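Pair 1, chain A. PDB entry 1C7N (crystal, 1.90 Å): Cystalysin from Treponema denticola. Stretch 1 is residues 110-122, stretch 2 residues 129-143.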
# COMPACT_ATOMS: atom_id res chain seq x y z
N THR A 110 -7.09 -4.63 20.68
CA THR A 110 -8.32 -5.22 21.18
C THR A 110 -8.34 -6.69 20.77
O THR A 110 -7.54 -7.12 19.94
CB THR A 110 -9.60 -4.54 20.62
OG1 THR A 110 -9.69 -4.78 19.21
CG2 THR A 110 -9.58 -3.04 20.89
N LYS A 111 -9.26 -7.45 21.35
CA LYS A 111 -9.39 -8.86 21.04
C LYS A 111 -10.85 -9.12 20.68
O LYS A 111 -11.72 -8.31 21.02
CB LYS A 111 -9.01 -9.71 22.26
CG LYS A 111 -9.82 -9.39 23.51
CD LYS A 111 -9.49 -10.33 24.66
CE LYS A 111 -10.22 -9.94 25.94
NZ LYS A 111 -11.70 -9.96 25.80
N PRO A 112 -11.14 -10.22 19.98
CA PRO A 112 -12.54 -10.49 19.63
C PRO A 112 -13.41 -10.38 20.88
O PRO A 112 -13.02 -10.83 21.96
CB PRO A 112 -12.48 -11.90 19.06
CG PRO A 112 -11.14 -11.92 18.39
CD PRO A 112 -10.25 -11.25 19.42
N GLY A 113 -14.58 -9.78 20.73
CA GLY A 113 -15.47 -9.63 21.87
C GLY A 113 -15.34 -8.26 22.53
O GLY A 113 -16.28 -7.78 23.14
N ASP A 114 -14.16 -7.65 22.40
CA ASP A 114 -13.93 -6.33 22.98
C ASP A 114 -14.80 -5.29 22.30
O ASP A 114 -15.14 -5.42 21.12
CB ASP A 114 -12.46 -5.91 22.83
CG ASP A 114 -11.54 -6.64 23.78
OD1 ASP A 114 -10.32 -6.35 23.75
OD2 ASP A 114 -12.02 -7.49 24.55
N GLY A 115 -15.18 -4.25 23.03
CA GLY A 115 -16.00 -3.21 22.46
C GLY A 115 -15.17 -2.00 22.06
O GLY A 115 -14.14 -1.71 22.67
N VAL A 116 -15.61 -1.32 21.01
CA VAL A 116 -14.96 -0.11 20.51
C VAL A 116 -16.06 0.94 20.35
O VAL A 116 -17.05 0.70 19.67
CB VAL A 116 -14.27 -0.32 19.15
CG1 VAL A 116 -13.75 1.01 18.62
CG2 VAL A 116 -13.13 -1.31 19.29
N ILE A 117 -15.87 2.09 20.98
CA ILE A 117 -16.86 3.16 20.93
C ILE A 117 -16.67 4.12 19.77
O ILE A 117 -15.57 4.63 19.54
CB ILE A 117 -16.86 3.96 22.25
CG1 ILE A 117 -17.27 3.04 23.40
CG2 ILE A 117 -17.81 5.14 22.14
CD1 ILE A 117 -17.06 3.66 24.77
N ILE A 118 -17.76 4.36 19.05
CA ILE A 118 -17.79 5.28 17.92
C ILE A 118 -19.01 6.19 18.08
O ILE A 118 -20.03 5.78 18.63
CB ILE A 118 -17.90 4.55 16.57
CG1 ILE A 118 -19.15 3.66 16.56
CG2 ILE A 118 -16.62 3.76 16.28
CD1 ILE A 118 -19.52 3.15 15.18
N ILE A 119 -18.88 7.42 17.61
CA ILE A 119 -19.96 8.39 17.68
C ILE A 119 -20.65 8.39 16.31
O ILE A 119 -20.04 8.72 15.29
CB ILE A 119 -19.39 9.78 18.04
CG1 ILE A 119 -18.74 9.71 19.43
CG2 ILE A 119 -20.49 10.83 18.02
CD1 ILE A 119 -18.10 10.99 19.90
N THR A 120 -21.92 7.99 16.31
CA THR A 120 -22.71 7.85 15.09
C THR A 120 -23.83 8.87 14.89
O THR A 120 -24.27 9.51 15.84
CB THR A 120 -23.34 6.46 15.05
OG1 THR A 120 -24.25 6.33 16.15
CG2 THR A 120 -22.26 5.38 15.18
N PRO A 121 -24.31 9.04 13.64
CA PRO A 121 -23.84 8.33 12.44
C PRO A 121 -22.42 8.77 12.10
O PRO A 121 -21.96 9.81 12.58
CB PRO A 121 -24.85 8.76 11.38
CG PRO A 121 -25.21 10.15 11.81
CD PRO A 121 -25.40 9.96 13.30
N VAL A 122 -21.73 7.99 11.28
CA VAL A 122 -20.35 8.33 10.95
C VAL A 122 -19.77 7.52 9.79
O VAL A 122 -20.31 6.46 9.43
CB VAL A 122 -19.45 8.13 12.20
CG1 VAL A 122 -19.32 6.65 12.51
CG2 VAL A 122 -18.09 8.77 12.00
N ALA A 129 -14.33 -1.80 10.25
CA ALA A 129 -13.07 -2.08 10.94
C ALA A 129 -13.29 -2.82 12.25
O ALA A 129 -12.43 -3.59 12.70
CB ALA A 129 -12.34 -0.77 11.21
N ILE A 130 -14.44 -2.58 12.87
CA ILE A 130 -14.77 -3.20 14.14
C ILE A 130 -15.41 -4.58 14.03
O ILE A 130 -14.78 -5.58 14.39
CB ILE A 130 -15.69 -2.27 14.97
CG1 ILE A 130 -14.96 -0.95 15.24
CG2 ILE A 130 -16.08 -2.94 16.29
CD1 ILE A 130 -15.83 0.14 15.83
N LYS A 131 -16.63 -4.66 13.52
CA LYS A 131 -17.31 -5.95 13.44
C LYS A 131 -16.71 -6.96 12.47
O LYS A 131 -16.79 -8.16 12.71
CB LYS A 131 -18.80 -5.75 13.13
CG LYS A 131 -19.13 -5.23 11.74
CD LYS A 131 -20.64 -5.22 11.55
CE LYS A 131 -21.22 -6.63 11.72
NZ LYS A 131 -22.71 -6.65 11.77
N ASN A 132 -16.10 -6.48 11.39
CA ASN A 132 -15.48 -7.39 10.43
C ASN A 132 -14.34 -8.17 11.08
O ASN A 132 -13.92 -9.20 10.58
CB ASN A 132 -14.96 -6.62 9.21
CG ASN A 132 -16.08 -6.25 8.25
OD1 ASN A 132 -17.25 -6.25 8.61
ND2 ASN A 132 -15.71 -5.93 7.01
N GLN A 133 -13.83 -7.66 12.21
CA GLN A 133 -12.76 -8.34 12.93
C GLN A 133 -13.33 -8.93 14.21
O GLN A 133 -12.61 -9.26 15.15
CB GLN A 133 -11.62 -7.36 13.24
CG GLN A 133 -10.97 -6.75 12.00
CD GLN A 133 -9.64 -6.10 12.29
OE1 GLN A 133 -8.66 -6.77 12.60
NE2 GLN A 133 -9.59 -4.77 12.19
N GLU A 134 -14.65 -9.06 14.22
CA GLU A 134 -15.41 -9.62 15.33
C GLU A 134 -15.29 -8.92 16.67
O GLU A 134 -15.30 -9.56 17.72
CB GLU A 134 -15.10 -11.12 15.47
CG GLU A 134 -15.33 -11.90 14.19
CD GLU A 134 -15.31 -13.41 14.40
OE1 GLU A 134 -15.28 -14.14 13.39
OE2 GLU A 134 -15.34 -13.85 15.56
N ARG A 135 -15.17 -7.60 16.64
CA ARG A 135 -15.12 -6.82 17.88
C ARG A 135 -16.55 -6.29 17.99
O ARG A 135 -17.34 -6.46 17.06
CB ARG A 135 -14.13 -5.66 17.77
CG ARG A 135 -12.71 -5.97 18.24
CD ARG A 135 -12.01 -7.07 17.44
NE ARG A 135 -10.58 -7.10 17.74
CZ ARG A 135 -9.71 -7.97 17.23
NH1 ARG A 135 -10.10 -8.90 16.38
NH2 ARG A 135 -8.43 -7.88 17.57
N LYS A 136 -16.90 -5.67 19.11
CA LYS A 136 -18.26 -5.16 19.26
C LYS A 136 -18.37 -3.66 19.03
O LYS A 136 -17.68 -2.87 19.66
CB LYS A 136 -18.81 -5.52 20.65
CG LYS A 136 -18.67 -6.99 21.03
CD LYS A 136 -19.15 -7.93 19.93
CE LYS A 136 -20.60 -7.68 19.55
NZ LYS A 136 -21.01 -8.56 18.41
N ILE A 137 -19.26 -3.27 18.12
CA ILE A 137 -19.48 -1.86 17.83
C ILE A 137 -20.34 -1.25 18.92
O ILE A 137 -21.49 -1.63 19.10
CB ILE A 137 -20.20 -1.67 16.47
CG1 ILE A 137 -19.34 -2.26 15.34
CG2 ILE A 137 -20.47 -0.20 16.23
CD1 ILE A 137 -20.01 -2.22 13.99
N ILE A 138 -19.77 -0.30 19.66
CA ILE A 138 -20.50 0.37 20.74
C ILE A 138 -20.86 1.77 20.26
O ILE A 138 -20.00 2.65 20.16
CB ILE A 138 -19.65 0.47 22.03
CG1 ILE A 138 -19.08 -0.91 22.39
CG2 ILE A 138 -20.51 0.97 23.18
CD1 ILE A 138 -20.13 -1.98 22.59
N GLU A 139 -22.14 1.98 19.96
CA GLU A 139 -22.61 3.26 19.46
C GLU A 139 -23.02 4.30 20.48
O GLU A 139 -23.79 4.03 21.40
CB GLU A 139 -23.78 3.03 18.50
CG GLU A 139 -23.43 2.18 17.30
CD GLU A 139 -24.65 1.85 16.47
OE1 GLU A 139 -25.32 2.79 15.99
OE2 GLU A 139 -24.94 0.65 16.30
N CYS A 140 -22.49 5.51 20.31
CA CYS A 140 -22.82 6.63 21.17
C CYS A 140 -23.40 7.68 20.22
O CYS A 140 -22.74 8.65 19.85
CB CYS A 140 -21.56 7.17 21.86
SG CYS A 140 -21.91 8.35 23.18
N GLU A 141 -24.65 7.45 19.82
CA GLU A 141 -25.36 8.31 18.88
C GLU A 141 -25.29 9.81 19.18
O GLU A 141 -25.41 10.25 20.32
CB GLU A 141 -26.82 7.86 18.80
CG GLU A 141 -27.63 8.59 17.73
CD GLU A 141 -27.36 8.08 16.33
OE1 GLU A 141 -27.81 8.73 15.36
OE2 GLU A 141 -26.70 7.02 16.18
N LEU A 142 -25.10 10.59 18.12
CA LEU A 142 -25.04 12.04 18.23
C LEU A 142 -26.44 12.59 18.49
O LEU A 142 -27.44 12.02 18.03
CB LEU A 142 -24.50 12.65 16.93
CG LEU A 142 -23.01 12.54 16.62
CD1 LEU A 142 -22.77 12.84 15.16
CD2 LEU A 142 -22.24 13.51 17.51
N LEU A 143 -26.51 13.68 19.23
CA LEU A 143 -27.78 14.32 19.52
C LEU A 143 -27.97 15.35 18.42
O LEU A 143 -27.03 16.06 18.05
CB LEU A 143 -27.74 15.01 20.88
CG LEU A 143 -27.48 14.11 22.09
CD1 LEU A 143 -27.39 14.95 23.35
CD2 LEU A 143 -28.59 13.08 22.22

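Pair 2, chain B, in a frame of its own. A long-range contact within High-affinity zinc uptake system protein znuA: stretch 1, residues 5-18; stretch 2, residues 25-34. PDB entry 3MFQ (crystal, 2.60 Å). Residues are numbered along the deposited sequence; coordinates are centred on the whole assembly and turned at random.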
# COMPACT_ATOMS: atom_id res chain seq x y z
N SER B 5 5.58 30.46 6.79
CA SER B 5 5.80 31.01 5.46
C SER B 5 5.74 29.91 4.40
O SER B 5 5.02 30.03 3.41
CB SER B 5 7.13 31.75 5.39
OG SER B 5 7.26 32.47 4.18
N LYS B 6 6.49 28.83 4.63
CA LYS B 6 6.46 27.67 3.73
C LYS B 6 5.04 27.14 3.54
O LYS B 6 4.28 27.04 4.50
CB LYS B 6 7.34 26.55 4.28
CG LYS B 6 8.83 26.73 4.08
CD LYS B 6 9.60 25.53 4.60
CE LYS B 6 11.09 25.64 4.30
NZ LYS B 6 11.86 24.50 4.88
N PRO B 7 4.69 26.80 2.30
CA PRO B 7 3.37 26.22 2.00
C PRO B 7 3.10 24.99 2.86
O PRO B 7 4.01 24.20 3.13
CB PRO B 7 3.48 25.83 0.53
CG PRO B 7 4.51 26.73 -0.02
CD PRO B 7 5.50 26.95 1.08
N ARG B 8 1.85 24.84 3.29
CA ARG B 8 1.46 23.71 4.13
C ARG B 8 0.63 22.72 3.33
O ARG B 8 -0.45 23.04 2.84
CB ARG B 8 0.70 24.19 5.37
CG ARG B 8 0.40 23.11 6.40
CD ARG B 8 0.31 23.69 7.80
NE ARG B 8 1.52 24.43 8.15
CZ ARG B 8 2.66 23.86 8.54
NH1 ARG B 8 2.75 22.54 8.64
NH2 ARG B 8 3.71 24.62 8.84
N VAL B 9 1.14 21.50 3.21
CA VAL B 9 0.46 20.45 2.46
C VAL B 9 0.13 19.27 3.35
O VAL B 9 1.00 18.48 3.68
CB VAL B 9 1.35 19.97 1.29
CG1 VAL B 9 0.68 18.84 0.60
CG2 VAL B 9 1.66 21.12 0.36
N ALA B 10 -1.15 19.12 3.69
CA ALA B 10 -1.62 18.05 4.54
C ALA B 10 -1.57 16.72 3.78
O ALA B 10 -1.86 16.66 2.58
CB ALA B 10 -3.00 18.35 5.02
N VAL B 11 -1.18 15.67 4.47
CA VAL B 11 -0.90 14.42 3.80
C VAL B 11 -1.41 13.26 4.64
O VAL B 11 -1.08 13.14 5.82
CB VAL B 11 0.61 14.28 3.45
CG1 VAL B 11 1.20 15.63 3.00
CG2 VAL B 11 1.38 13.72 4.63
N THR B 12 -2.24 12.42 4.03
CA THR B 12 -2.96 11.38 4.77
C THR B 12 -2.05 10.28 5.29
O THR B 12 -2.01 10.02 6.49
CB THR B 12 -4.10 10.77 3.93
OG1 THR B 12 -3.61 10.43 2.62
CG2 THR B 12 -5.24 11.76 3.78
N THR B 13 -1.31 9.64 4.39
CA THR B 13 -0.51 8.48 4.78
C THR B 13 0.99 8.72 4.61
O THR B 13 1.41 9.64 3.92
CB THR B 13 -0.88 7.26 3.94
OG1 THR B 13 -0.22 7.34 2.67
CG2 THR B 13 -2.38 7.19 3.74
N SER B 14 1.78 7.87 5.25
CA SER B 14 3.22 7.94 5.15
C SER B 14 3.68 7.79 3.71
O SER B 14 4.76 8.25 3.35
CB SER B 14 3.86 6.84 6.01
OG SER B 14 3.33 5.58 5.67
N PHE B 15 2.86 7.15 2.89
CA PHE B 15 3.17 7.01 1.47
C PHE B 15 3.36 8.39 0.88
O PHE B 15 4.41 8.70 0.32
CB PHE B 15 2.02 6.34 0.73
CG PHE B 15 1.85 4.90 1.07
CD1 PHE B 15 2.67 3.94 0.50
CD2 PHE B 15 0.87 4.50 1.95
CE1 PHE B 15 2.51 2.62 0.81
CE2 PHE B 15 0.71 3.17 2.27
CZ PHE B 15 1.53 2.23 1.70
N LEU B 16 2.32 9.20 0.99
CA LEU B 16 2.35 10.53 0.42
C LEU B 16 3.45 11.33 1.10
O LEU B 16 4.22 12.01 0.43
CB LEU B 16 0.97 11.18 0.56
CG LEU B 16 -0.13 10.25 0.04
CD1 LEU B 16 -1.49 10.92 0.04
CD2 LEU B 16 0.21 9.73 -1.35
N ASN B 17 3.54 11.21 2.43
CA ASN B 17 4.61 11.87 3.18
C ASN B 17 5.99 11.72 2.53
O ASN B 17 6.76 12.67 2.47
CB ASN B 17 4.67 11.36 4.62
CG ASN B 17 5.60 12.19 5.49
OD1 ASN B 17 5.45 13.41 5.58
ND2 ASN B 17 6.57 11.54 6.13
N ASP B 18 6.28 10.52 2.04
CA ASP B 18 7.54 10.26 1.35
C ASP B 18 7.55 10.92 -0.02
O ASP B 18 8.46 11.67 -0.36
CB ASP B 18 7.75 8.75 1.20
CG ASP B 18 9.01 8.42 0.41
OD1 ASP B 18 10.02 9.13 0.58
OD2 ASP B 18 8.98 7.44 -0.36
N GLY B 25 11.10 18.11 -1.67
CA GLY B 25 12.19 18.20 -0.72
C GLY B 25 11.78 18.99 0.51
O GLY B 25 10.72 18.74 1.09
N ASP B 26 12.62 19.94 0.90
CA ASP B 26 12.36 20.74 2.09
C ASP B 26 11.66 22.05 1.74
O ASP B 26 11.61 22.97 2.55
CB ASP B 26 13.67 21.04 2.83
CG ASP B 26 14.40 19.78 3.24
OD1 ASP B 26 13.73 18.78 3.59
OD2 ASP B 26 15.65 19.78 3.21
N GLU B 27 11.11 22.12 0.53
CA GLU B 27 10.51 23.36 0.05
C GLU B 27 9.11 23.61 0.61
O GLU B 27 8.67 24.75 0.69
CB GLU B 27 10.49 23.39 -1.49
CG GLU B 27 11.86 23.43 -2.14
CD GLU B 27 12.59 24.75 -1.92
OE1 GLU B 27 11.95 25.71 -1.44
OE2 GLU B 27 13.79 24.83 -2.25
N VAL B 28 8.41 22.54 0.99
CA VAL B 28 7.08 22.68 1.57
C VAL B 28 7.05 22.15 2.99
O VAL B 28 8.01 21.54 3.45
CB VAL B 28 6.01 21.93 0.75
CG1 VAL B 28 5.97 22.45 -0.68
CG2 VAL B 28 6.27 20.44 0.78
N GLU B 29 5.93 22.37 3.68
CA GLU B 29 5.78 21.92 5.06
C GLU B 29 4.71 20.83 5.18
O GLU B 29 3.52 21.10 5.01
CB GLU B 29 5.42 23.09 5.97
CG GLU B 29 5.78 22.86 7.42
CD GLU B 29 7.01 23.64 7.82
OE1 GLU B 29 7.04 24.86 7.56
OE2 GLU B 29 7.94 23.04 8.39
N ARG B 30 5.14 19.61 5.50
CA ARG B 30 4.23 18.46 5.44
C ARG B 30 3.46 18.15 6.74
O ARG B 30 4.03 18.10 7.83
CB ARG B 30 4.98 17.23 4.90
CG ARG B 30 5.36 17.36 3.41
CD ARG B 30 6.21 16.21 2.87
NE ARG B 30 7.60 16.34 3.27
CZ ARG B 30 8.07 15.93 4.44
NH1 ARG B 30 7.25 15.37 5.33
NH2 ARG B 30 9.36 16.08 4.74
N ASP B 31 2.16 17.95 6.59
CA ASP B 31 1.28 17.64 7.72
C ASP B 31 0.72 16.24 7.60
O ASP B 31 -0.38 16.04 7.07
CB ASP B 31 0.15 18.66 7.81
CG ASP B 31 0.21 19.49 9.07
OD1 ASP B 31 -0.23 19.00 10.13
OD2 ASP B 31 0.70 20.64 8.99
N LEU B 32 1.47 15.26 8.08
CA LEU B 32 1.01 13.88 8.05
C LEU B 32 -0.12 13.67 9.04
O LEU B 32 0.00 14.00 10.22
CB LEU B 32 2.16 12.91 8.34
CG LEU B 32 1.74 11.44 8.41
CD1 LEU B 32 0.96 11.05 7.17
CD2 LEU B 32 2.96 10.55 8.59
N LEU B 33 -1.23 13.12 8.56
CA LEU B 33 -2.40 12.89 9.40
C LEU B 33 -2.36 11.51 10.03
O LEU B 33 -2.42 11.37 11.25
CB LEU B 33 -3.68 13.06 8.58
CG LEU B 33 -3.72 14.31 7.69
CD1 LEU B 33 -5.13 14.54 7.20
CD2 LEU B 33 -3.21 15.52 8.45
N ILE B 34 -2.27 10.49 9.18
CA ILE B 34 -2.24 9.11 9.65
C ILE B 34 -0.80 8.65 9.89
O ILE B 34 -0.04 8.47 8.94
CB ILE B 34 -2.93 8.17 8.64
CG1 ILE B 34 -4.31 8.71 8.26
CG2 ILE B 34 -3.03 6.76 9.20
CD1 ILE B 34 -5.05 7.86 7.26
O HOH W 1 1.14 6.06 7.42

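Both pairs are built on two neighbouring parallel strands. In pair 1 the strands are 115-118 and 136-139, at 34° to each other; in pair 2 they are 8-11 and 29-32, at 25°. The central backbones superpose with an RMSD of 0.7 Å.

The same ladder of hydrogen bonds joins the strands. Lys A136 N donates to Asp A114 O (2.7 Å), and Glu B29 N donates to Pro B7 O (2.7 Å). Val A116 and Val B9 match almost exactly, with CA atoms 0.1 Å apart after superposition. Each uses both its backbone groups: Val A116 N to Lys A136 O is 2.9 Å and Ile A138 N to Val A116 O 2.9 Å, while Val B9 N to Glu B29 O is 3.0 Å and Asp B31 N to Val B9 O 3.2 Å. The ladder runs on to Cys A140 N and Ile A118 O (3.0 Å), and to Leu B33 N and Val B11 O (2.7 Å).

The side chains differ in kind on the face of Gly A115 and Arg B8. Gly A115 leaves room for Ile A138, whose CG1 lies 3.8 Å from Gly A115 CA. An ideal CB on this glycine would clash with that CG1. Ile A117 CG1 also packs on Ile A138 CB, at 3.8 Å. In pair 2 the matching positions are Arg B8, Ala B10 and Asp B31. Here charge replaces the apolar packing: Arg B8 NH1 forms a salt bridge with Asp B31 OD2 (2.8 Å). Arg B8 NH2 forms a longer one with Glu B29 OE1 (3.6 Å), but Glu B29 is poorly ordered.

On the other face, Ile A118 CD1 meets Ile A137 CG2 at 3.6 Å. Ile A130 CD1 adds contacts to Val A116 CG1 (3.6 Å) and Ile A118 CG2 (3.7 Å). In pair 2, Val B11 matches Ile A118, and its CG2 packs on Leu B32 CD1 at 3.7 Å. Arg B30 matches Ile A137. Its NH1 makes a weak hydrogen bond to Asn B17 OD1 (2.7 Å).

The ends are also fastened differently. Arg A135 reaches back to Thr A110, with NH2 to O at 2.6 Å and NE to OG1 at 2.9 Å. Val B28, at the matching position, has no polar side-chain group to do this; its side chain lies against Pro B7 and Val B9. At the far end, Thr A120 OG1 donates to Glu A141 OE2 (2.5 Å). Ile B34 matches Glu A141 but uses its backbone: Ile B34 N donates to Thr B12 O (2.7 Å), and water 1 bridges Ile B34 O (3.1 Å) and Ser B14 N (2.9 Å).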